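Local atomic coordinates of esterase (Thermotoga maritima, PDB entry 3DOH), a protein that probably hydrolyses carboxylic esters, as a thermostable esterase that joins an immunoglobulin-like domain to an alpha/beta-hydrolase domain. Residues 177-182 against 198-203; 213-218 against 257-262; 279-282 against 287-290. One frame throughout, in Å; residues are numbered along the deposited sequence.

Overall arrangement
All three contacts lie in the alpha/beta-hydrolase part of the chain and follow one another in series; none nests in or crosses another. Interaction 1 closes the loop that leaves strand 174-180, passes through helix 192-195 and returns at 198-203. Interaction 2 then ties strand 215-219 to the end of helix 242-257 and the short strand 260-261. Interaction 3 folds the segment before strand 290-294 back on helix 272-283. Interactions 1 and 2 touch directly, because strands 174-180 and 215-219 are parallel neighbours in the large mixed sheet. Interaction 3 touches neither; its nearest atoms are about 4 Å from each, its centre about 15 Å from that of interaction 1 and 16 Å from that of interaction 2.

Interaction 1: 177-182 against 198-203; sequences VVFLHG and RGAVVW
V177 and F179 face the loop 198-203, which leads into a 3-10 segment at 202-203, from strand 174-180, with F179 CA 5.8 Å from A200 CA and V177 CA 7.5 Å from W203 CA. The intervening V178 points to the other side of the sheet, onto I265 and I267. V177 uses one branch. Its CG1 is anti to the backbone N (chi1 175°), which carries this methyl out over the indole of W203. CG1 sits 3.7 Å from the centroid of the five-membered ring in W203, a CH-pi contact over the face. The opposite face of the indole is covered by V202 CG1.

F179 lays its ring against the backbone of the loop. G199 CA is 3.9 Å from the centroid of the F179 ring and 10° off its normal. G199 C and A200 N lie over the same face, nearer the rim, and A200 CB reaches F179 CD2 at 4.0 Å. H181 N lies over the opposite face, toward its rim.

The loop also holds itself together. W203 NE1 donates to G199 O at 2.7 Å, a bent bond of 130° that lies near the indole plane. This bond links the two residues that meet F179 and V177. Beyond them, I372, L375 and F376 of helix 369-376 pack on W203. F179 also touches L270, in the probable nucleophile elbow. The strand runs on into H181-G182. A His-Gly pair just after this strand is characteristic of alpha/beta-hydrolases, where the loop commonly helps form the oxyanion hole.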
loop_
_atom_site.group_PDB
_atom_site.type_symbol
_atom_site.label_atom_id
_atom_site.label_comp_id
_atom_site.label_asym_id
_atom_site.label_seq_id
_atom_site.Cartn_x
_atom_site.Cartn_y
_atom_site.Cartn_z
ATOM N N VAL A 177 -31.372 22.499 -29.613
ATOM C CA VAL A 177 -30.042 22.816 -29.109
ATOM C C VAL A 177 -29.029 22.618 -30.232
ATOM O O VAL A 177 -28.941 21.516 -30.835
ATOM C CB VAL A 177 -29.663 21.992 -27.851
ATOM C CG1 VAL A 177 -28.209 22.281 -27.457
ATOM C CG2 VAL A 177 -30.617 22.273 -26.672
ATOM N N VAL A 178 -28.257 23.659 -30.524
ATOM C CA VAL A 178 -27.191 23.562 -31.516
ATOM C C VAL A 178 -25.818 23.554 -30.854
ATOM O O VAL A 178 -25.469 24.479 -30.120
ATOM C CB VAL A 178 -27.257 24.720 -32.530
ATOM C CG1 VAL A 178 -28.553 25.497 -32.364
ATOM C CG2 VAL A 178 -26.053 25.635 -32.366
ATOM N N PHE A 179 -25.040 22.508 -31.117
ATOM C CA PHE A 179 -23.723 22.368 -30.499
ATOM C C PHE A 179 -22.570 22.597 -31.485
ATOM O O PHE A 179 -22.490 21.930 -32.550
ATOM C CB PHE A 179 -23.573 20.970 -29.858
ATOM C CG PHE A 179 -22.149 20.655 -29.420
ATOM C CD1 PHE A 179 -21.499 21.457 -28.469
ATOM C CD2 PHE A 179 -21.450 19.594 -29.987
ATOM C CE1 PHE A 179 -20.181 21.204 -28.090
ATOM C CE2 PHE A 179 -20.130 19.343 -29.615
ATOM C CZ PHE A 179 -19.494 20.165 -28.663
ATOM N N LEU A 180 -21.664 23.508 -31.132
ATOM C CA LEU A 180 -20.452 23.697 -31.934
ATOM C C LEU A 180 -19.236 23.084 -31.257
ATOM O O LEU A 180 -18.836 23.519 -30.167
ATOM C CB LEU A 180 -20.198 25.167 -32.166
ATOM C CG LEU A 180 -21.365 25.950 -32.740
ATOM C CD1 LEU A 180 -20.987 27.461 -32.753
ATOM C CD2 LEU A 180 -21.770 25.415 -34.144
ATOM N N HIS A 181 -18.631 22.082 -31.897
ATOM C CA HIS A 181 -17.506 21.357 -31.298
ATOM C C HIS A 181 -16.200 22.159 -31.345
ATOM O O HIS A 181 -16.101 23.209 -32.006
ATOM C CB HIS A 181 -17.319 20.062 -32.037
ATOM C CG HIS A 181 -16.883 20.267 -33.441
ATOM N ND1 HIS A 181 -15.605 20.672 -33.760
ATOM C CD2 HIS A 181 -17.565 20.200 -34.609
ATOM C CE1 HIS A 181 -15.505 20.805 -35.070
ATOM N NE2 HIS A 181 -16.680 20.531 -35.610
ATOM N N GLY A 182 -15.183 21.635 -30.666
ATOM C CA GLY A 182 -13.887 22.302 -30.546
ATOM C C GLY A 182 -12.955 21.899 -31.679
ATOM O O GLY A 182 -13.304 21.021 -32.476
ATOM N N ARG A 198 -19.572 15.313 -24.132
ATOM C CA ARG A 198 -20.997 15.090 -23.931
ATOM C C ARG A 198 -21.787 16.286 -24.476
ATOM O O ARG A 198 -22.980 16.460 -24.205
ATOM C CB ARG A 198 -21.308 14.824 -22.442
ATOM C CG ARG A 198 -21.114 13.357 -21.909
ATOM C CD ARG A 198 -22.263 12.911 -20.940
ATOM N NE ARG A 198 -22.534 11.455 -21.009
ATOM C CZ ARG A 198 -22.265 10.541 -20.039
ATOM N NH1 ARG A 198 -21.713 10.903 -18.860
ATOM N NH2 ARG A 198 -22.546 9.232 -20.232
ATOM N N GLY A 199 -21.114 17.109 -25.281
ATOM C CA GLY A 199 -21.683 18.382 -25.776
ATOM C C GLY A 199 -22.972 18.288 -26.562
ATOM O O GLY A 199 -23.851 19.166 -26.453
ATOM N N ALA A 200 -23.104 17.225 -27.356
ATOM C CA ALA A 200 -24.289 17.067 -28.206
ATOM C C ALA A 200 -25.290 16.160 -27.504
ATOM O O ALA A 200 -26.483 16.395 -27.481
ATOM C CB ALA A 200 -23.902 16.477 -29.565
ATOM N N VAL A 201 -24.738 15.142 -26.886
ATOM C CA VAL A 201 -25.439 13.964 -26.502
ATOM C C VAL A 201 -26.190 14.127 -25.172
ATOM O O VAL A 201 -27.251 13.534 -24.955
ATOM C CB VAL A 201 -24.347 12.873 -26.468
ATOM C CG1 VAL A 201 -24.193 12.223 -25.118
ATOM C CG2 VAL A 201 -24.428 11.953 -27.676
ATOM N N VAL A 202 -25.682 14.967 -24.286
ATOM C CA VAL A 202 -26.340 15.167 -22.978
ATOM C C VAL A 202 -27.808 15.566 -23.205
ATOM O O VAL A 202 -28.713 15.003 -22.586
ATOM C CB VAL A 202 -25.551 16.178 -22.076
ATOM C CG1 VAL A 202 -25.474 17.572 -22.723
ATOM C CG2 VAL A 202 -26.140 16.240 -20.689
ATOM N N TRP A 203 -28.031 16.479 -24.153
ATOM C CA TRP A 203 -29.360 16.962 -24.408
ATOM C C TRP A 203 -30.215 15.820 -24.909
ATOM O O TRP A 203 -31.423 15.881 -24.890
ATOM C CB TRP A 203 -29.306 18.081 -25.408
ATOM C CG TRP A 203 -28.137 19.036 -25.120
ATOM C CD1 TRP A 203 -26.922 19.070 -25.767
ATOM C CD2 TRP A 203 -28.084 20.056 -24.112
ATOM N NE1 TRP A 203 -26.128 20.044 -25.215
ATOM C CE2 TRP A 203 -26.818 20.662 -24.198
ATOM C CE3 TRP A 203 -28.978 20.496 -23.128
ATOM C CZ2 TRP A 203 -26.427 21.704 -23.343
ATOM C CZ3 TRP A 203 -28.598 21.534 -22.286
ATOM C CH2 TRP A 203 -27.334 22.120 -22.394
#

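Interaction 2: 213-218 against 257-262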
loop_
_atom_site.group_PDB
_atom_site.type_symbol
_atom_site.label_atom_id
_atom_site.label_comp_id
_atom_site.label_asym_id
_atom_site.label_seq_id
_atom_site.Cartn_x
_atom_site.Cartn_y
_atom_site.Cartn_z
ATOM N N PRO A 213 -38.152 17.472 -24.190
ATOM C CA PRO A 213 -37.998 17.105 -25.602
ATOM C C PRO A 213 -37.654 18.313 -26.466
ATOM O O PRO A 213 -37.993 19.442 -26.110
ATOM C CB PRO A 213 -39.382 16.570 -25.973
ATOM C CG PRO A 213 -40.311 17.277 -25.051
ATOM C CD PRO A 213 -39.561 17.445 -23.761
ATOM N N CYS A 214 -36.989 18.072 -27.592
ATOM C CA CYS A 214 -35.626 18.547 -27.794
ATOM C C CYS A 214 -35.034 17.997 -29.087
ATOM O O CYS A 214 -34.884 16.785 -29.246
ATOM C CB CYS A 214 -34.742 18.163 -26.606
ATOM S SG CYS A 214 -33.055 18.809 -26.689
ATOM N N PHE A 215 -34.702 18.894 -30.010
ATOM C CA PHE A 215 -33.816 18.570 -31.100
ATOM C C PHE A 215 -32.390 19.009 -30.760
ATOM O O PHE A 215 -32.166 19.998 -30.034
ATOM C CB PHE A 215 -34.227 19.339 -32.352
ATOM C CG PHE A 215 -35.549 18.915 -32.957
ATOM C CD1 PHE A 215 -36.754 19.415 -32.472
ATOM C CD2 PHE A 215 -35.579 18.087 -34.074
ATOM C CE1 PHE A 215 -37.974 19.048 -33.046
ATOM C CE2 PHE A 215 -36.808 17.722 -34.674
ATOM C CZ PHE A 215 -37.993 18.194 -34.166
ATOM N N VAL A 216 -31.424 18.284 -31.323
ATOM C CA VAL A 216 -30.019 18.639 -31.198
ATOM C C VAL A 216 -29.360 18.599 -32.547
ATOM O O VAL A 216 -29.343 17.571 -33.200
ATOM C CB VAL A 216 -29.251 17.671 -30.298
ATOM C CG1 VAL A 216 -27.824 18.160 -30.065
ATOM C CG2 VAL A 216 -29.958 17.499 -28.978
ATOM N N LEU A 217 -28.786 19.723 -32.937
ATOM C CA LEU A 217 -28.027 19.809 -34.147
ATOM C C LEU A 217 -26.572 19.938 -33.766
ATOM O O LEU A 217 -26.179 20.817 -32.983
ATOM C CB LEU A 217 -28.475 21.027 -34.950
ATOM C CG LEU A 217 -27.474 21.665 -35.894
ATOM C CD1 LEU A 217 -27.201 20.764 -37.024
ATOM C CD2 LEU A 217 -28.010 22.963 -36.384
ATOM N N ALA A 218 -25.765 19.070 -34.363
ATOM C CA ALA A 218 -24.347 19.026 -34.086
ATOM C C ALA A 218 -23.641 19.028 -35.423
ATOM O O ALA A 218 -23.495 17.991 -36.068
ATOM C CB ALA A 218 -24.010 17.771 -33.288
ATOM N N GLU A 257 -38.065 22.342 -42.134
ATOM C CA GLU A 257 -38.435 20.917 -42.164
ATOM C C GLU A 257 -39.137 20.367 -40.942
ATOM O O GLU A 257 -39.648 19.272 -41.007
ATOM C CB GLU A 257 -37.201 20.038 -42.379
ATOM C CG GLU A 257 -36.758 19.836 -43.801
ATOM C CD GLU A 257 -35.277 19.579 -43.889
ATOM O OE1 GLU A 257 -34.590 19.864 -42.898
ATOM O OE2 GLU A 257 -34.768 19.116 -44.932
ATOM N N TYR A 258 -39.080 21.066 -39.801
ATOM C CA TYR A 258 -39.426 20.448 -38.501
ATOM C C TYR A 258 -40.234 21.331 -37.576
ATOM O O TYR A 258 -40.246 22.561 -37.710
ATOM C CB TYR A 258 -38.166 19.963 -37.766
ATOM C CG TYR A 258 -37.449 18.774 -38.388
ATOM C CD1 TYR A 258 -37.972 17.461 -38.279
ATOM C CD2 TYR A 258 -36.235 18.946 -39.066
ATOM C CE1 TYR A 258 -37.299 16.350 -38.850
ATOM C CE2 TYR A 258 -35.558 17.843 -39.648
ATOM C CZ TYR A 258 -36.110 16.567 -39.533
ATOM O OH TYR A 258 -35.448 15.527 -40.088
ATOM N N ASN A 259 -40.902 20.680 -36.619
ATOM C CA ASN A 259 -41.713 21.401 -35.626
ATOM C C ASN A 259 -40.826 21.898 -34.462
ATOM O O ASN A 259 -40.891 21.424 -33.320
ATOM C CB ASN A 259 -42.935 20.573 -35.183
ATOM C CG ASN A 259 -42.556 19.228 -34.563
ATOM O OD1 ASN A 259 -41.589 18.577 -34.989
ATOM N ND2 ASN A 259 -43.335 18.793 -33.550
ATOM N N ILE A 260 -39.955 22.838 -34.814
ATOM C CA ILE A 260 -38.980 23.398 -33.912
ATOM C C ILE A 260 -39.546 24.751 -33.539
ATOM O O ILE A 260 -40.294 25.350 -34.334
ATOM C CB ILE A 260 -37.584 23.466 -34.588
ATOM C CG1 ILE A 260 -37.026 22.018 -34.760
ATOM C CG2 ILE A 260 -36.638 24.406 -33.851
ATOM C CD1 ILE A 260 -35.767 21.889 -35.639
ATOM N N ASP A 261 -39.258 25.189 -32.310
ATOM C CA ASP A 261 -39.793 26.431 -31.761
ATOM C C ASP A 261 -38.820 27.571 -32.021
ATOM O O ASP A 261 -37.767 27.630 -31.392
ATOM C CB ASP A 261 -40.069 26.245 -30.261
ATOM C CG ASP A 261 -40.625 27.494 -29.604
ATOM O OD1 ASP A 261 -40.431 28.589 -30.176
ATOM O OD2 ASP A 261 -41.270 27.378 -28.531
ATOM N N GLU A 262 -39.156 28.460 -32.961
ATOM C CA GLU A 262 -38.294 29.622 -33.273
ATOM C C GLU A 262 -37.865 30.364 -32.000
ATOM O O GLU A 262 -36.865 31.070 -32.003
ATOM C CB GLU A 262 -38.968 30.665 -34.215
ATOM C CG GLU A 262 -40.107 30.177 -35.123
ATOM C CD GLU A 262 -41.436 29.897 -34.379
ATOM O OE1 GLU A 262 -41.844 28.699 -34.269
ATOM O OE2 GLU A 262 -42.067 30.887 -33.903
#
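F215 and I260 have similar first torsions: F215 CG (chi1 -68°) and I260 CG1 (chi1 -70°) are each anti to their own carbonyl carbon. The phenyl of F215 thereby extends from strand 215-219 toward 258-260, and the ethyl arm of I260 comes over one of its faces. This is plain packing where strand 215-219 of the alpha/beta-hydrolase sheet begins, and where the chain leaves helix 242-257 and heads for strand 264-270.

I260 CG1 lies 3.7 Å from the F215 ring centroid in a CH-pi contact. I260 CD1 reaches farther along the same arm, to 4.0 Å from F215 CG. Y258 CD1 lies 3.8 Å from F215 CE2, and the two rings are oblique to each other. L176 of strand 174-180 touches both F215 and I260.

N259 is the centre of an inverse gamma turn, with a weak bond from I260 N to Y258 O. Around this turn, three successive residues, 258 to 260, all contact the F215 ring. The amide of N259 stands 89° to the phenyl plane. N259 ND2 donates to R172 O, while N259 OD1 sits at the ring edge, 3.7 Å from F215 CZ.

Interaction 3: 279-282 against 287-290; sequences TAIM and LFAA
F288 brings its ring against the last turn of helix 272-283 and touches A280 and I281. The meeting is made along one side of the ring. A280 O lies at the edge, near the ring plane, 3.6 Å from F288 CE2. The methyl of the same residue, A280 CB, is 3.9 Å from F288 CE2. One ring corner therefore meets both the carbonyl and the side chain of A280.

I281 adds its methyl branch. I281 CG2 is 3.6 Å from F288 CD2 and 4.0 Å from F288 CB, so it touches both the CB and the CD2 of F288. The two side chains cross at about a right angle. In I281, CG1 stands between the backbone N and the carbonyl carbon (chi1 58°), and the ethyl arm runs off away from F288. CG2 is left to do the touching. F288 CG is anti to its own carbonyl carbon (chi1 -53°), which swings the ring back to the helix.

L287 CB lies over one face of the F288 ring. Helix 242-257 packs around these groups, with I251 on F288 and L244 on A280. From the sheet, I265 and I267 touch F288, and I267 also touches I281. Backbone hydrogen bonds join A289 with I265 and A290 with I267, beside strand 264-270.

Strand 264-270, helix 272-283 and strand 290-294 form a beta-alpha-beta crossover between parallel neighbours. In the alpha/beta-hydrolase fold the first turn of this unit carries the nucleophile elbow, here probably with S271, and F288 closes the opposite end of the helix onto the sheet.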
loop_
_atom_site.group_PDB
_atom_site.type_symbol
_atom_site.label_atom_id
_atom_site.label_comp_id
_atom_site.label_asym_id
_atom_site.label_seq_id
_atom_site.Cartn_x
_atom_site.Cartn_y
_atom_site.Cartn_z
ATOM N N THR A 279 -19.633 34.295 -31.333
ATOM C CA THR A 279 -19.708 34.935 -32.637
ATOM C C THR A 279 -21.122 34.820 -33.193
ATOM O O THR A 279 -21.706 35.815 -33.622
ATOM C CB THR A 279 -18.641 34.361 -33.627
ATOM O OG1 THR A 279 -17.309 34.643 -33.141
ATOM C CG2 THR A 279 -18.806 34.949 -35.053
ATOM N N ALA A 280 -21.660 33.599 -33.168
ATOM C CA ALA A 280 -23.049 33.311 -33.572
ATOM C C ALA A 280 -24.103 34.215 -32.957
ATOM O O ALA A 280 -24.954 34.750 -33.658
ATOM C CB ALA A 280 -23.395 31.886 -33.279
ATOM N N ILE A 281 -24.082 34.367 -31.645
ATOM C CA ILE A 281 -25.134 35.146 -31.007
ATOM C C ILE A 281 -24.944 36.631 -31.257
ATOM O O ILE A 281 -25.902 37.361 -31.339
ATOM C CB ILE A 281 -25.265 34.856 -29.481
ATOM C CG1 ILE A 281 -23.944 35.124 -28.746
ATOM C CG2 ILE A 281 -25.848 33.447 -29.232
ATOM C CD1 ILE A 281 -24.074 35.160 -27.291
ATOM N N MET A 282 -23.711 37.077 -31.375
ATOM C CA MET A 282 -23.424 38.475 -31.590
ATOM C C MET A 282 -23.751 38.873 -33.036
ATOM O O MET A 282 -24.212 39.998 -33.309
ATOM C CB MET A 282 -21.954 38.746 -31.278
ATOM C CG MET A 282 -21.667 39.268 -29.878
ATOM S SD MET A 282 -19.896 39.263 -29.620
ATOM C CE MET A 282 -19.779 39.540 -27.859
ATOM N N LEU A 287 -31.595 35.324 -33.499
ATOM C CA LEU A 287 -31.883 33.918 -33.695
ATOM C C LEU A 287 -31.998 33.076 -32.386
ATOM O O LEU A 287 -32.879 32.229 -32.250
ATOM C CB LEU A 287 -30.898 33.313 -34.712
ATOM C CG LEU A 287 -31.435 32.025 -35.343
ATOM C CD1 LEU A 287 -32.546 32.349 -36.269
ATOM C CD2 LEU A 287 -30.373 31.279 -36.070
ATOM N N PHE A 288 -31.130 33.333 -31.412
ATOM C CA PHE A 288 -30.991 32.417 -30.276
ATOM C C PHE A 288 -31.656 32.889 -28.986
ATOM O O PHE A 288 -31.649 34.067 -28.667
ATOM C CB PHE A 288 -29.518 32.101 -30.051
ATOM C CG PHE A 288 -28.801 31.609 -31.295
ATOM C CD1 PHE A 288 -28.927 30.285 -31.709
ATOM C CD2 PHE A 288 -27.976 32.461 -32.021
ATOM C CE1 PHE A 288 -28.257 29.824 -32.835
ATOM C CE2 PHE A 288 -27.300 32.017 -33.151
ATOM C CZ PHE A 288 -27.447 30.701 -33.565
ATOM N N ALA A 289 -32.255 31.947 -28.269
ATOM C CA ALA A 289 -32.932 32.216 -26.991
ATOM C C ALA A 289 -31.951 32.319 -25.778
ATOM O O ALA A 289 -32.196 33.087 -24.841
ATOM C CB ALA A 289 -33.975 31.145 -26.728
ATOM N N ALA A 290 -30.873 31.542 -25.835
ATOM C CA ALA A 290 -29.877 31.505 -24.775
ATOM C C ALA A 290 -28.645 30.723 -25.225
ATOM O O ALA A 290 -28.736 29.828 -26.064
ATOM C CB ALA A 290 -30.467 30.888 -23.516
#